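Local coordinates for protein free serine kinase (Thermococcus kodakarensis KOD1, PDB 5X0J) that phosphorylates free L-serine with ADP as phosphate donor, yielding O-phospho-L-serine and AMP in the first step of cysteine biosynthesis from serine, at residues Leu23-Pro28 and Trp74-Gln78; Glu112-Arg116 and Glu167-Lys173; Glu131-Gly137 and Phe198-Ala202. The protein carries 1 engineered substitution. One frame throughout, in Å; residues are numbered along the deposited sequence. Where two conformers were deposited one is given.

Contact 1: residues Leu23-Pro28 and Trp74-Gln78; sequences LDKMKP and WAGLQ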
ATOM      1  N   LEU A  23      -0.971  13.347 -14.937  1.00 16.32           N
ATOM      2  CA  LEU A  23      -1.002  13.132 -13.482  1.00 16.33           C
ATOM      3  C   LEU A  23      -2.196  13.852 -12.831  1.00 16.97           C
ATOM      4  O   LEU A  23      -2.769  13.344 -11.879  1.00 16.72           O
ATOM      5  CB  LEU A  23       0.317  13.567 -12.825  1.00 16.26           C
ATOM      6  CG  LEU A  23       1.578  12.801 -13.278  1.00 16.11           C
ATOM      7  CD1 LEU A  23       2.848  13.516 -12.854  1.00 16.28           C
ATOM      8  CD2 LEU A  23       1.610  11.361 -12.774  1.00 15.82           C
ATOM      9  N   ASP A  24      -2.579  15.011 -13.361  0.80 17.75           N
ATOM     10  CA  ASP A  24      -3.723  15.747 -12.803  0.80 18.39           C
ATOM     11  C   ASP A  24      -5.098  15.150 -13.143  0.80 18.64           C
ATOM     12  O   ASP A  24      -6.114  15.676 -12.674  0.80 19.42           O
ATOM     13  CB  ASP A  24      -3.654  17.253 -13.162  0.80 19.31           C
ATOM     14  CG  ASP A  24      -3.964  17.554 -14.634  0.80 19.99           C
ATOM     15  OD1 ASP A  24      -4.281  16.637 -15.414  0.80 20.36           O
ATOM     16  OD2 ASP A  24      -3.925  18.746 -15.014  0.80 21.43           O
ATOM     17  N   LYS A  25      -5.143  14.090 -13.961  1.00 18.39           N
ATOM     18  CA  LYS A  25      -6.373  13.326 -14.185  0.80 18.76           C
ATOM     19  C   LYS A  25      -6.460  12.083 -13.292  1.00 17.75           C
ATOM     20  O   LYS A  25      -7.375  11.274 -13.450  1.00 18.02           O
ATOM     21  CB  LYS A  25      -6.491  12.913 -15.658  0.80 19.64           C
ATOM     22  CG  LYS A  25      -6.469  14.073 -16.649  0.80 21.07           C
ATOM     23  CD  LYS A  25      -7.631  15.030 -16.446  0.80 22.25           C
ATOM     24  CE  LYS A  25      -7.602  16.172 -17.445  0.80 23.31           C
ATOM     25  NZ  LYS A  25      -7.746  15.723 -18.860  0.80 23.71           N
ATOM     26  N   MET A  26      -5.514  11.930 -12.363  1.00 16.70           N
ATOM     27  CA  MET A  26      -5.436  10.734 -11.520  1.00 15.81           C
ATOM     28  C   MET A  26      -5.856  11.053 -10.094  1.00 15.83           C
ATOM     29  O   MET A  26      -5.399  12.039  -9.515  1.00 16.32           O
ATOM     30  CB  MET A  26      -4.017  10.193 -11.524  1.00 15.32           C
ATOM     31  CG  MET A  26      -3.479   9.897 -12.910  1.00 15.22           C
ATOM     32  SD  MET A  26      -1.831   9.194 -12.784  1.00 14.63           S
ATOM     33  CE  MET A  26      -1.440   8.973 -14.520  1.00 14.91           C
ATOM     34  N   LYS A  27      -6.663  10.171  -9.520  0.60 15.52           N
ATOM     35  CA  LYS A  27      -7.272  10.397  -8.223  0.60 15.64           C
ATOM     36  C   LYS A  27      -6.773   9.350  -7.224  0.60 14.88           C
ATOM     37  O   LYS A  27      -7.052   8.164  -7.398  0.60 14.70           O
ATOM     38  CB  LYS A  27      -8.785  10.316  -8.382  0.60 16.43           C
ATOM     39  CG  LYS A  27      -9.563  10.820  -7.191  0.60 17.05           C
ATOM     40  CD  LYS A  27     -11.027  10.983  -7.555  0.60 17.78           C
ATOM     41  CE  LYS A  27     -11.812  11.645  -6.440  0.60 18.43           C
ATOM     42  NZ  LYS A  27     -13.211  11.923  -6.870  0.60 19.10           N
ATOM     43  N   PRO A  28      -6.037   9.780  -6.174  1.00 14.47           N
ATOM     44  CA  PRO A  28      -5.570   8.806  -5.175  1.00 13.96           C
ATOM     45  C   PRO A  28      -6.729   8.279  -4.328  1.00 13.77           C
ATOM     46  O   PRO A  28      -7.732   8.965  -4.141  1.00 14.36           O
ATOM     47  CB  PRO A  28      -4.612   9.626  -4.322  1.00 14.11           C
ATOM     48  CG  PRO A  28      -5.196  10.987  -4.363  1.00 14.60           C
ATOM     49  CD  PRO A  28      -5.727  11.162  -5.748  1.00 14.75           C
ATOM     50  N   TRP A  74       2.905   8.423  -8.590  1.00 12.46           N
ATOM     51  CA  TRP A  74       2.115   9.631  -8.902  1.00 12.80           C
ATOM     52  C   TRP A  74       2.579  10.825  -8.066  1.00 12.95           C
ATOM     53  O   TRP A  74       2.879  11.894  -8.607  1.00 13.23           O
ATOM     54  CB  TRP A  74       0.626   9.335  -8.691  1.00 13.11           C
ATOM     55  CG  TRP A  74      -0.291  10.524  -8.696  1.00 13.71           C
ATOM     56  CD1 TRP A  74      -0.773  11.194  -9.793  1.00 14.10           C
ATOM     57  CD2 TRP A  74      -0.865  11.158  -7.549  1.00 14.32           C
ATOM     58  NE1 TRP A  74      -1.612  12.203  -9.392  1.00 14.76           N
ATOM     59  CE2 TRP A  74      -1.693  12.202  -8.022  1.00 14.80           C
ATOM     60  CE3 TRP A  74      -0.778  10.930  -6.161  1.00 14.70           C
ATOM     61  CZ2 TRP A  74      -2.406  13.049  -7.149  1.00 15.51           C
ATOM     62  CZ3 TRP A  74      -1.494  11.752  -5.297  1.00 15.13           C
ATOM     63  CH2 TRP A  74      -2.295  12.806  -5.798  1.00 15.54           C
ATOM     64  N   ALA A  75       2.682  10.639  -6.757  1.00 12.79           N
ATOM     65  CA  ALA A  75       3.121  11.720  -5.872  1.00 12.88           C
ATOM     66  C   ALA A  75       4.563  12.137  -6.156  1.00 13.03           C
ATOM     67  O   ALA A  75       4.888  13.326  -6.153  1.00 13.66           O
ATOM     68  CB  ALA A  75       2.986  11.308  -4.416  1.00 12.75           C
ATOM     69  N   GLY A  76       5.437  11.157  -6.392  1.00 13.07           N
ATOM     70  CA  GLY A  76       6.836  11.443  -6.680  1.00 13.21           C
ATOM     71  C   GLY A  76       7.048  12.178  -7.992  1.00 13.57           C
ATOM     72  O   GLY A  76       7.797  13.159  -8.050  1.00 13.90           O
ATOM     73  N   LEU A  77       6.378  11.720  -9.043  1.00 13.71           N
ATOM     74  CA  LEU A  77       6.416  12.434 -10.326  1.00 14.18           C
ATOM     75  C   LEU A  77       5.869  13.855 -10.213  1.00 15.08           C
ATOM     76  O   LEU A  77       6.451  14.780 -10.787  1.00 15.12           O
ATOM     77  CB  LEU A  77       5.668  11.655 -11.405  1.00 14.07           C
ATOM     78  CG  LEU A  77       6.356  10.371 -11.890  1.00 13.93           C
ATOM     79  CD1 LEU A  77       5.417   9.687 -12.866  1.00 13.99           C
ATOM     80  CD2 LEU A  77       7.704  10.635 -12.531  1.00 14.23           C
ATOM     81  N   GLN A  78       4.772  14.043  -9.483  1.00 15.51           N
ATOM     82  CA  GLN A  78       4.232  15.409  -9.288  1.00 16.78           C
ATOM     83  C   GLN A  78       5.246  16.295  -8.560  1.00 17.15           C
ATOM     84  O   GLN A  78       5.467  17.449  -8.951  1.00 17.14           O
ATOM     85  CB  GLN A  78       2.880  15.393  -8.562  1.00 17.58           C
ATOM     86  CG  GLN A  78       1.730  14.961  -9.456  1.00 18.75           C
ATOM     87  CD  GLN A  78       0.361  15.271  -8.878  1.00 20.10           C
ATOM     88  OE1 GLN A  78       0.104  15.070  -7.689  1.00 21.70           O
ATOM     89  NE2 GLN A  78      -0.537  15.743  -9.731  1.00 21.34           N
TER

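Contact 2: residues Glu112-Arg116 and Glu167-Lys173; sequences EVVER and EMSVEGK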
ATOM      1  N   GLU A 112       8.408  -0.356  22.298  1.00 20.92           N
ATOM      2  CA  GLU A 112       8.567   0.984  21.734  1.00 20.95           C
ATOM      3  C   GLU A 112       7.430   1.341  20.762  1.00 19.10           C
ATOM      4  O   GLU A 112       6.900   2.453  20.804  1.00 18.39           O
ATOM      5  CB  GLU A 112       9.910   1.096  21.012  1.00 22.61           C
ATOM      6  CG  GLU A 112      10.330   2.516  20.687  1.00 24.37           C
ATOM      7  CD  GLU A 112      11.757   2.601  20.167  1.00 26.05           C
ATOM      8  OE1 GLU A 112      12.260   1.617  19.562  1.00 28.22           O
ATOM      9  OE2 GLU A 112      12.379   3.655  20.372  1.00 28.31           O
ATOM     10  N   VAL A 113       7.078   0.399  19.890  1.00 17.64           N
ATOM     11  CA  VAL A 113       5.967   0.589  18.948  1.00 16.63           C
ATOM     12  C   VAL A 113       4.653   0.771  19.725  1.00 16.12           C
ATOM     13  O   VAL A 113       3.914   1.724  19.477  1.00 15.61           O
ATOM     14  CB  VAL A 113       5.877  -0.565  17.909  1.00 16.02           C
ATOM     15  CG1 VAL A 113       4.633  -0.439  17.034  1.00 15.63           C
ATOM     16  CG2 VAL A 113       7.118  -0.583  17.017  1.00 16.10           C
ATOM     17  N   VAL A 114       4.388  -0.106  20.692  1.00 16.06           N
ATOM     18  CA  VAL A 114       3.156  -0.010  21.496  1.00 16.17           C
ATOM     19  C   VAL A 114       3.049   1.338  22.228  1.00 16.43           C
ATOM     20  O   VAL A 114       1.982   1.967  22.228  1.00 16.22           O
ATOM     21  CB  VAL A 114       3.024  -1.204  22.470  1.00 16.36           C
ATOM     22  CG1 VAL A 114       1.868  -0.995  23.453  1.00 16.40           C
ATOM     23  CG2 VAL A 114       2.827  -2.497  21.693  1.00 16.40           C
ATOM     24  N   GLU A 115       4.143   1.782  22.845  1.00 17.11           N
ATOM     25  CA  GLU A 115       4.234   3.088  23.524  0.50 17.48           C
ATOM     26  C   GLU A 115       3.848   4.227  22.584  1.00 17.10           C
ATOM     27  O   GLU A 115       3.087   5.138  22.934  1.00 17.27           O
ATOM     28  CB  GLU A 115       5.673   3.305  24.041  0.50 18.29           C
ATOM     29  CG  GLU A 115       5.966   4.652  24.692  0.50 19.09           C
ATOM     30  CD  GLU A 115       7.353   4.711  25.317  0.50 19.89           C
ATOM     31  OE1 GLU A 115       8.328   4.277  24.662  0.50 20.66           O
ATOM     32  OE2 GLU A 115       7.468   5.205  26.457  0.50 20.55           O
ATOM     33  N   ARG A 116       4.415   4.186  21.375  1.00 16.53           N
ATOM     34  CA  ARG A 116       4.123   5.222  20.369  1.00 16.21           C
ATOM     35  C   ARG A 116       2.676   5.160  19.881  1.00 15.05           C
ATOM     36  O   ARG A 116       2.051   6.200  19.675  1.00 14.78           O
ATOM     37  CB  ARG A 116       5.096   5.158  19.180  1.00 16.78           C
ATOM     38  CG  ARG A 116       6.475   5.735  19.470  1.00 17.92           C
ATOM     39  CD  ARG A 116       6.469   7.258  19.486  1.00 18.92           C
ATOM     40  NE  ARG A 116       6.396   7.852  18.151  1.00 19.51           N
ATOM     41  CZ  ARG A 116       7.425   7.999  17.315  1.00 19.85           C
ATOM     42  NH1 ARG A 116       8.640   7.593  17.651  1.00 20.12           N
ATOM     43  NH2 ARG A 116       7.231   8.555  16.121  1.00 20.48           N
ATOM     44  N   GLU A 167       6.436   7.269  10.865  1.00 13.96           N
ATOM     45  CA  GLU A 167       7.368   8.078  11.639  1.00 14.56           C
ATOM     46  C   GLU A 167       8.523   7.264  12.214  1.00 14.42           C
ATOM     47  O   GLU A 167       9.675   7.688  12.147  1.00 14.48           O
ATOM     48  CB  GLU A 167       6.637   8.786  12.767  1.00 15.05           C
ATOM     49  CG  GLU A 167       5.669   9.847  12.275  1.00 15.74           C
ATOM     50  CD  GLU A 167       4.747  10.362  13.366  1.00 16.54           C
ATOM     51  OE1 GLU A 167       4.874   9.942  14.536  1.00 18.13           O
ATOM     52  OE2 GLU A 167       3.880  11.197  13.042  1.00 17.45           O
ATOM     53  N   MET A 168       8.210   6.105  12.782  1.00 14.26           N
ATOM     54  CA  MET A 168       9.249   5.255  13.363  1.00 14.51           C
ATOM     55  C   MET A 168      10.201   4.726  12.302  1.00 14.53           C
ATOM     56  O   MET A 168      11.392   4.576  12.566  1.00 14.56           O
ATOM     57  CB  MET A 168       8.637   4.118  14.175  1.00 14.66           C
ATOM     58  CG  MET A 168       7.898   4.616  15.410  1.00 14.86           C
ATOM     59  SD  MET A 168       7.269   3.315  16.480  1.00 15.33           S
ATOM     60  CE  MET A 168       8.772   2.876  17.368  1.00 15.86           C
ATOM     61  N   SER A 169       9.673   4.458  11.111  1.00 14.27           N
ATOM     62  CA  SER A 169      10.480   4.052   9.956  0.70 14.60           C
ATOM     63  C   SER A 169      11.449   5.163   9.538  1.00 14.96           C
ATOM     64  O   SER A 169      12.647   4.938   9.344  1.00 15.49           O
ATOM     65  CB  SER A 169       9.541   3.673   8.810  0.70 14.43           C
ATOM     66  OG  SER A 169      10.204   3.576   7.569  0.70 14.76           O
ATOM     67  N   VAL A 170      10.923   6.377   9.414  1.00 15.12           N
ATOM     68  CA  VAL A 170      11.754   7.540   9.049  1.00 15.71           C
ATOM     69  C   VAL A 170      12.823   7.818  10.104  1.00 16.54           C
ATOM     70  O   VAL A 170      13.958   8.173   9.763  1.00 17.27           O
ATOM     71  CB  VAL A 170      10.877   8.780   8.782  1.00 15.64           C
ATOM     72  CG1 VAL A 170      11.715  10.047   8.630  1.00 15.86           C
ATOM     73  CG2 VAL A 170      10.035   8.557   7.528  1.00 15.42           C
ATOM     74  N   GLU A 171      12.460   7.641  11.371  1.00 16.97           N
ATOM     75  CA  GLU A 171      13.399   7.812  12.487  1.00 17.99           C
ATOM     76  C   GLU A 171      14.457   6.693  12.582  1.00 18.29           C
ATOM     77  O   GLU A 171      15.428   6.837  13.323  1.00 19.21           O
ATOM     78  CB  GLU A 171      12.629   7.908  13.813  1.00 18.42           C
ATOM     79  CG  GLU A 171      11.759   9.164  13.968  1.00 18.82           C
ATOM     80  CD  GLU A 171      10.615   8.982  14.949  1.00 19.43           C
ATOM     81  OE1 GLU A 171      10.729   8.124  15.847  1.00 20.10           O
ATOM     82  OE2 GLU A 171       9.585   9.703  14.832  1.00 20.07           O
ATOM     83  N   GLY A 172      14.277   5.594  11.852  1.00 17.99           N
ATOM     84  CA  GLY A 172      15.211   4.464  11.889  1.00 18.71           C
ATOM     85  C   GLY A 172      14.989   3.492  13.033  1.00 19.10           C
ATOM     86  O   GLY A 172      15.774   2.555  13.206  1.00 19.73           O
ATOM     87  N   LYS A 173      13.918   3.678  13.802  1.00 19.08           N
ATOM     88  CA  LYS A 173      13.637   2.834  14.958  1.00 19.38           C
ATOM     89  C   LYS A 173      13.145   1.453  14.542  1.00 18.58           C
ATOM     90  O   LYS A 173      13.363   0.480  15.263  1.00 19.14           O
ATOM     91  CB  LYS A 173      12.621   3.504  15.883  1.00 20.03           C
ATOM     92  CG  LYS A 173      13.145   4.775  16.532  1.00 21.23           C
ATOM     93  CD  LYS A 173      12.115   5.374  17.474  1.00 22.16           C
ATOM     94  CE  LYS A 173      12.724   6.439  18.375  1.00 23.09           C
ATOM     95  NZ  LYS A 173      13.212   7.612  17.602  1.00 23.76           N
TER
HETATM   96  O   HOH W   1      13.002  -0.742  17.727  1.00 29.42           O

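Contact 3: residues Glu131-Gly137 and Phe198-Ala202; sequences EEKAERG and FIRKA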
ATOM      1  N   GLU A 131      -6.531 -11.549  15.874  1.00 13.87           N
ATOM      2  CA  GLU A 131      -6.344 -11.835  14.453  1.00 14.29           C
ATOM      3  C   GLU A 131      -7.663 -12.100  13.746  1.00 14.57           C
ATOM      4  O   GLU A 131      -7.917 -11.512  12.685  1.00 13.94           O
ATOM      5  CB  GLU A 131      -5.405 -13.019  14.251  1.00 14.96           C
ATOM      6  CG  GLU A 131      -5.122 -13.316  12.786  1.00 15.56           C
ATOM      7  CD  GLU A 131      -3.899 -14.162  12.559  1.00 16.21           C
ATOM      8  OE1 GLU A 131      -3.155 -14.452  13.511  1.00 16.94           O
ATOM      9  OE2 GLU A 131      -3.672 -14.556  11.399  1.00 16.98           O
ATOM     10  N   GLU A 132      -8.498 -12.967  14.325  1.00 15.35           N
ATOM     11  CA  GLU A 132      -9.786 -13.269  13.700  1.00 16.13           C
ATOM     12  C   GLU A 132     -10.757 -12.094  13.775  1.00 15.10           C
ATOM     13  O   GLU A 132     -11.494 -11.849  12.819  1.00 14.97           O
ATOM     14  CB  GLU A 132     -10.390 -14.585  14.217  1.00 17.88           C
ATOM     15  CG  GLU A 132      -9.705 -15.828  13.638  1.00 19.47           C
ATOM     16  CD  GLU A 132      -9.569 -15.811  12.111  1.00 20.82           C
ATOM     17  OE1 GLU A 132     -10.555 -15.497  11.406  1.00 22.61           O
ATOM     18  OE2 GLU A 132      -8.474 -16.107  11.593  1.00 22.49           O
ATOM     19  N   LYS A 133     -10.715 -11.320  14.860  1.00 14.16           N
ATOM     20  CA  LYS A 133     -11.485 -10.078  14.912  1.00 13.91           C
ATOM     21  C   LYS A 133     -11.097  -9.134  13.768  1.00 13.60           C
ATOM     22  O   LYS A 133     -11.969  -8.535  13.117  1.00 13.52           O
ATOM     23  CB  LYS A 133     -11.313  -9.374  16.263  1.00 13.61           C
ATOM     24  CG  LYS A 133     -11.971 -10.094  17.436  1.00 13.71           C
ATOM     25  CD  LYS A 133     -11.619  -9.423  18.737  1.00 13.41           C
ATOM     26  CE  LYS A 133     -12.153 -10.227  19.907  1.00 13.53           C
ATOM     27  NZ  LYS A 133     -11.942  -9.460  21.158  1.00 13.54           N
ATOM     28  N   ALA A 134      -9.795  -9.018  13.510  1.00 13.35           N
ATOM     29  CA  ALA A 134      -9.309  -8.149  12.432  1.00 13.33           C
ATOM     30  C   ALA A 134      -9.734  -8.681  11.073  1.00 13.54           C
ATOM     31  O   ALA A 134     -10.172  -7.893  10.224  1.00 13.47           O
ATOM     32  CB  ALA A 134      -7.801  -8.016  12.495  1.00 13.16           C
ATOM     33  N   GLU A 135      -9.640  -9.991  10.865  1.00 13.79           N
ATOM     34  CA  GLU A 135     -10.080 -10.585   9.598  1.00 14.36           C
ATOM     35  C   GLU A 135     -11.570 -10.358   9.340  1.00 14.78           C
ATOM     36  O   GLU A 135     -11.982 -10.229   8.181  1.00 15.21           O
ATOM     37  CB  GLU A 135      -9.738 -12.081   9.520  1.00 14.63           C
ATOM     38  CG  GLU A 135      -8.243 -12.388   9.467  1.00 14.61           C
ATOM     39  CD  GLU A 135      -7.569 -12.096   8.137  1.00 14.93           C
ATOM     40  OE1 GLU A 135      -8.143 -11.398   7.284  1.00 15.01           O
ATOM     41  OE2 GLU A 135      -6.424 -12.541   7.967  1.00 15.25           O
ATOM     42  N   ARG A 136     -12.365 -10.286  10.408  1.00 14.95           N
ATOM     43  CA  ARG A 136     -13.802  -9.972  10.302  1.00 15.51           C
ATOM     44  C   ARG A 136     -14.123  -8.474  10.206  1.00 15.71           C
ATOM     45  O   ARG A 136     -15.294  -8.103  10.056  1.00 16.68           O
ATOM     46  CB  ARG A 136     -14.578 -10.592  11.471  1.00 15.91           C
ATOM     47  CG  ARG A 136     -14.580 -12.113  11.463  1.00 16.38           C
ATOM     48  CD  ARG A 136     -15.609 -12.690  12.431  1.00 16.91           C
ATOM     49  NE  ARG A 136     -15.382 -12.237  13.809  1.00 16.96           N
ATOM     50  CZ  ARG A 136     -14.593 -12.830  14.712  1.00 17.30           C
ATOM     51  NH1 ARG A 136     -13.945 -13.971  14.458  1.00 17.86           N
ATOM     52  NH2 ARG A 136     -14.477 -12.276  15.917  1.00 17.50           N
ATOM     53  N   GLY A 137     -13.104  -7.619  10.292  1.00 15.28           N
ATOM     54  CA  GLY A 137     -13.287  -6.174  10.184  1.00 15.38           C
ATOM     55  C   GLY A 137     -13.822  -5.511  11.438  1.00 15.28           C
ATOM     56  O   GLY A 137     -14.304  -4.388  11.390  1.00 15.79           O
ATOM     57  N   PHE A 198       0.747  -6.523  11.266  1.00 12.78           N
ATOM     58  CA  PHE A 198      -0.553  -5.923  11.540  1.00 12.63           C
ATOM     59  C   PHE A 198      -1.560  -6.490  10.545  1.00 12.75           C
ATOM     60  O   PHE A 198      -1.437  -6.244   9.335  1.00 13.15           O
ATOM     61  CB  PHE A 198      -0.513  -4.406  11.380  1.00 12.43           C
ATOM     62  CG  PHE A 198       0.256  -3.672  12.442  1.00 12.37           C
ATOM     63  CD1 PHE A 198       1.623  -3.545  12.354  1.00 12.29           C
ATOM     64  CD2 PHE A 198      -0.407  -3.046  13.494  1.00 12.52           C
ATOM     65  CE1 PHE A 198       2.335  -2.837  13.312  1.00 12.45           C
ATOM     66  CE2 PHE A 198       0.297  -2.331  14.447  1.00 12.56           C
ATOM     67  CZ  PHE A 198       1.674  -2.221  14.352  1.00 12.56           C
ATOM     68  N   ILE A 199      -2.555  -7.215  11.045  1.00 12.70           N
ATOM     69  CA  ILE A 199      -3.571  -7.863  10.209  1.00 12.76           C
ATOM     70  C   ILE A 199      -4.813  -6.983  10.127  1.00 12.65           C
ATOM     71  O   ILE A 199      -5.278  -6.450  11.140  1.00 12.32           O
ATOM     72  CB  ILE A 199      -3.970  -9.241  10.783  1.00 13.17           C
ATOM     73  CG1 ILE A 199      -2.744 -10.154  10.966  1.00 13.52           C
ATOM     74  CG2 ILE A 199      -5.056  -9.906   9.935  1.00 13.08           C
ATOM     75  CD1 ILE A 199      -1.962 -10.471   9.713  1.00 13.60           C
ATOM     76  N   ARG A 200      -5.355  -6.830   8.921  1.00 12.54           N
ATOM     77  CA  ARG A 200      -6.601  -6.102   8.681  1.00 12.84           C
ATOM     78  C   ARG A 200      -7.403  -6.807   7.605  1.00 13.03           C
ATOM     79  O   ARG A 200      -6.831  -7.472   6.741  1.00 12.93           O
ATOM     80  CB  ARG A 200      -6.317  -4.670   8.228  1.00 12.82           C
ATOM     81  CG  ARG A 200      -5.332  -4.576   7.068  1.00 12.71           C
ATOM     82  CD  ARG A 200      -5.356  -3.181   6.473  1.00 12.69           C
ATOM     83  NE  ARG A 200      -4.154  -2.908   5.691  1.00 12.57           N
ATOM     84  CZ  ARG A 200      -3.669  -1.692   5.442  1.00 12.76           C
ATOM     85  NH1 ARG A 200      -4.287  -0.604   5.904  1.00 12.99           N
ATOM     86  NH2 ARG A 200      -2.541  -1.568   4.751  1.00 12.63           N
ATOM     87  N   LYS A 201      -8.719  -6.656   7.662  0.70 13.52           N
ATOM     88  CA  LYS A 201      -9.612  -7.106   6.595  0.70 14.00           C
ATOM     89  C   LYS A 201      -9.316  -6.286   5.349  0.70 14.17           C
ATOM     90  O   LYS A 201      -8.996  -5.102   5.444  0.70 14.32           O
ATOM     91  CB  LYS A 201     -11.078  -6.929   7.013  0.70 14.43           C
ATOM     92  CG  LYS A 201     -12.110  -7.477   6.032  0.70 14.97           C
ATOM     93  CD  LYS A 201     -13.530  -7.120   6.457  0.70 15.59           C
ATOM     94  CE  LYS A 201     -14.571  -7.732   5.525  0.70 16.06           C
ATOM     95  NZ  LYS A 201     -14.431  -7.291   4.111  0.70 16.46           N
ATOM     96  N   ALA A 202      -9.405  -6.923   4.188  1.00 14.26           N
ATOM     97  CA  ALA A 202      -9.225  -6.218   2.926  1.00 14.56           C
ATOM     98  C   ALA A 202     -10.482  -5.427   2.581  1.00 15.04           C
ATOM     99  O   ALA A 202     -11.592  -5.824   2.928  1.00 15.08           O
ATOM    100  CB  ALA A 202      -8.944  -7.209   1.823  1.00 14.56           C
TER
HETATM  101  O   HOH W   2      -6.956  -9.866   5.371  1.00 13.06           O

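Contact 1: residues Leu23-Pro28 and Trp74-Gln78
Leu-23 to Lys-25 form a single 3-10 turn, closed by the 3.1 Å bond from Met-26 N to Leu-23 O, and the chain then extends through Met-26 and Lys-27 as a short edge strand. Facing it is one turn of helix 71-80, in which Gln-78 N bonds to Trp-74 O at 3.0 Å. The backbones come closest at Leu-23 and Trp-74, whose CA atoms lie 6.6 Å apart, so side chains fill the gap between them.

Trp-74, with 103 Å² covered, spans it. With chi1 in the t well its indole reaches across to the turn, and Trp-74 NE1 donates to Leu-23 O at 3.0 Å with an N-H...O angle of 150°. That carbonyl lies near the ring plane and accepts from both Met-26 N and the indole. Leu-23 buries 96 Å²: its CD2 is 3.8 Å from Trp-74 CD1, while its CD1 meets Leu-77 CB at 3.7 Å and Gln-78 CG at 3.9 Å.

Strand 26-27 borders the five-stranded mixed sheet of the ParB-like N-terminal region, pairing with strand 65-67, so the contact packs a helix against the sheet's margin. Met-26 SD makes an oblique Met-aromatic contact, 4.7 Å from the centroid of the Trp-74 five-membered ring and 62° off its normal; Met-54 and Ile-67 of the sheet touch both residues. At the far end of the indole, Pro-28 CG lies 3.7 Å from Trp-74 CH2. The side chain of Pro-28 comes within about 4 Å of that of the phosphoserine-binding His-71, at the start of the same helix.

Contact 2: residues Glu112-Arg116 and Glu167-Lys173
Arg-116 buries 104 Å², more than any other residue here, and its guanidinium engages two acids, Glu-167 and Glu-171, of the facing segment. Arg-116 NH1 donates to Glu-171 OE1 at 2.8 Å, and Arg-116 NH2 donates to Glu-171 OE2 at 2.9 Å, giving a bidentate salt bridge. A longer bond joins Arg-116 NH2 to Glu-167 OE1 at 3.2 Å; Glu-167 also pairs with Lys-163. Glu-167 OE1 and Glu-171 OE1 lie near the guanidinium plane, leaving one face to rest over Met-168, whose CG is 3.8 Å from Arg-116 NH1.

Met-168 (91 Å²) is the apolar counterpart. Met-168 CE reaches Glu-112 CG at 3.7 Å and Val-113 CG2 at 3.9 Å, next to Ile-174, which touches both Val-113 and Met-168. The contact joins helix 110-119 to the C-terminal end of helix 155-170 in the SerK C-terminal region, away from the ligand sites. A Schellman motif terminates the latter helix: Gly-172 has phi 83°, Lys-173 N bonds to Met-168 O at 3.0 Å, and Gly-172 N to Ser-169 O at 3.1 Å.

The turn brings Lys-173 back toward Glu-112, the third largest contributor at 51 Å². Glu-112 OE2 is 3.4 Å from Lys-173 CD, and a water donates to Glu-112 OE1 at 3.1 Å and to Lys-173 O at 2.8 Å. Lys-173 NZ bonds to Glu-171 OE1 at 3.1 Å, so this oxygen lies between Arg-116 NH1 and Lys-173 NZ.

Contact 3: residues Glu131-Gly137 and Phe198-Ala202
Ile-199, at the end of strand 196-199, lays its side chain against the short helix 130-135 and buries 82 Å². Ile-199 CG2 lies 3.6 Å from Glu-135 OE2 and 4.2 Å from Ala-134 CB, and Ile-199 CG1 is 4.4 Å from Glu-131 CG. Ala-134 points toward the strand, and its methyl permits close approach: CB is 3.3 Å from Ile-199 O, and the CA atoms of Glu-135 and Lys-201 are 4.6 Å apart.

Beyond the strand, Lys-201 runs extended along the helix end, its CG 3.5 Å from Glu-135 O and its CD 3.9 Å from Gly-137 CA. Gly-137 ends the helix in a Schellman motif, with phi 78° and its N bonded to Ala-134 O at 2.9 Å. A CB here would clash with Lys-201 CD, a second reason for glycine besides the positive phi. The contact sets a helix C-terminus against a strand of the antiparallel sheet in the SerK C-terminal region, where Ile-199 pairs with Ala-142. Arg-200 points away from the helix and bonds to Trp-102 O, behind the phosphoserine pocket.

A water bridges the two segments, donating to Glu-135 OE1 at 2.7 Å and Arg-200 O at 2.8 Å. Glu-135 OE2 pairs with Lys-182, as does Glu-131, which also bridges to Arg-186. Across these segments attachment rests largely on van der Waals packing and a water bridge, with the acids' ionic partners on helix 182-190.

All three contacts are partly buried, each mixing interior and surface residues, but their chemistry differs. Contact 1, in the ParB-like region, joins a helix to a sheet edge through an indole, a direct hydrogen bond and apolar side chains. Contacts 2 and 3 lie in the SerK C-terminal region, and contact 1 is about 28 and 30 Å from them, centre to centre. Contact 2 pairs two helices through a salt-bridge network over a methionine, whereas contact 3 sets a helix against a strand with a water bridge. Contacts 2 and 3 interleave along the chain, and their nearest atoms are about 4 Å apart. Phe-198 of contact 3 packs on helix 155-170, which also carries part of contact 2.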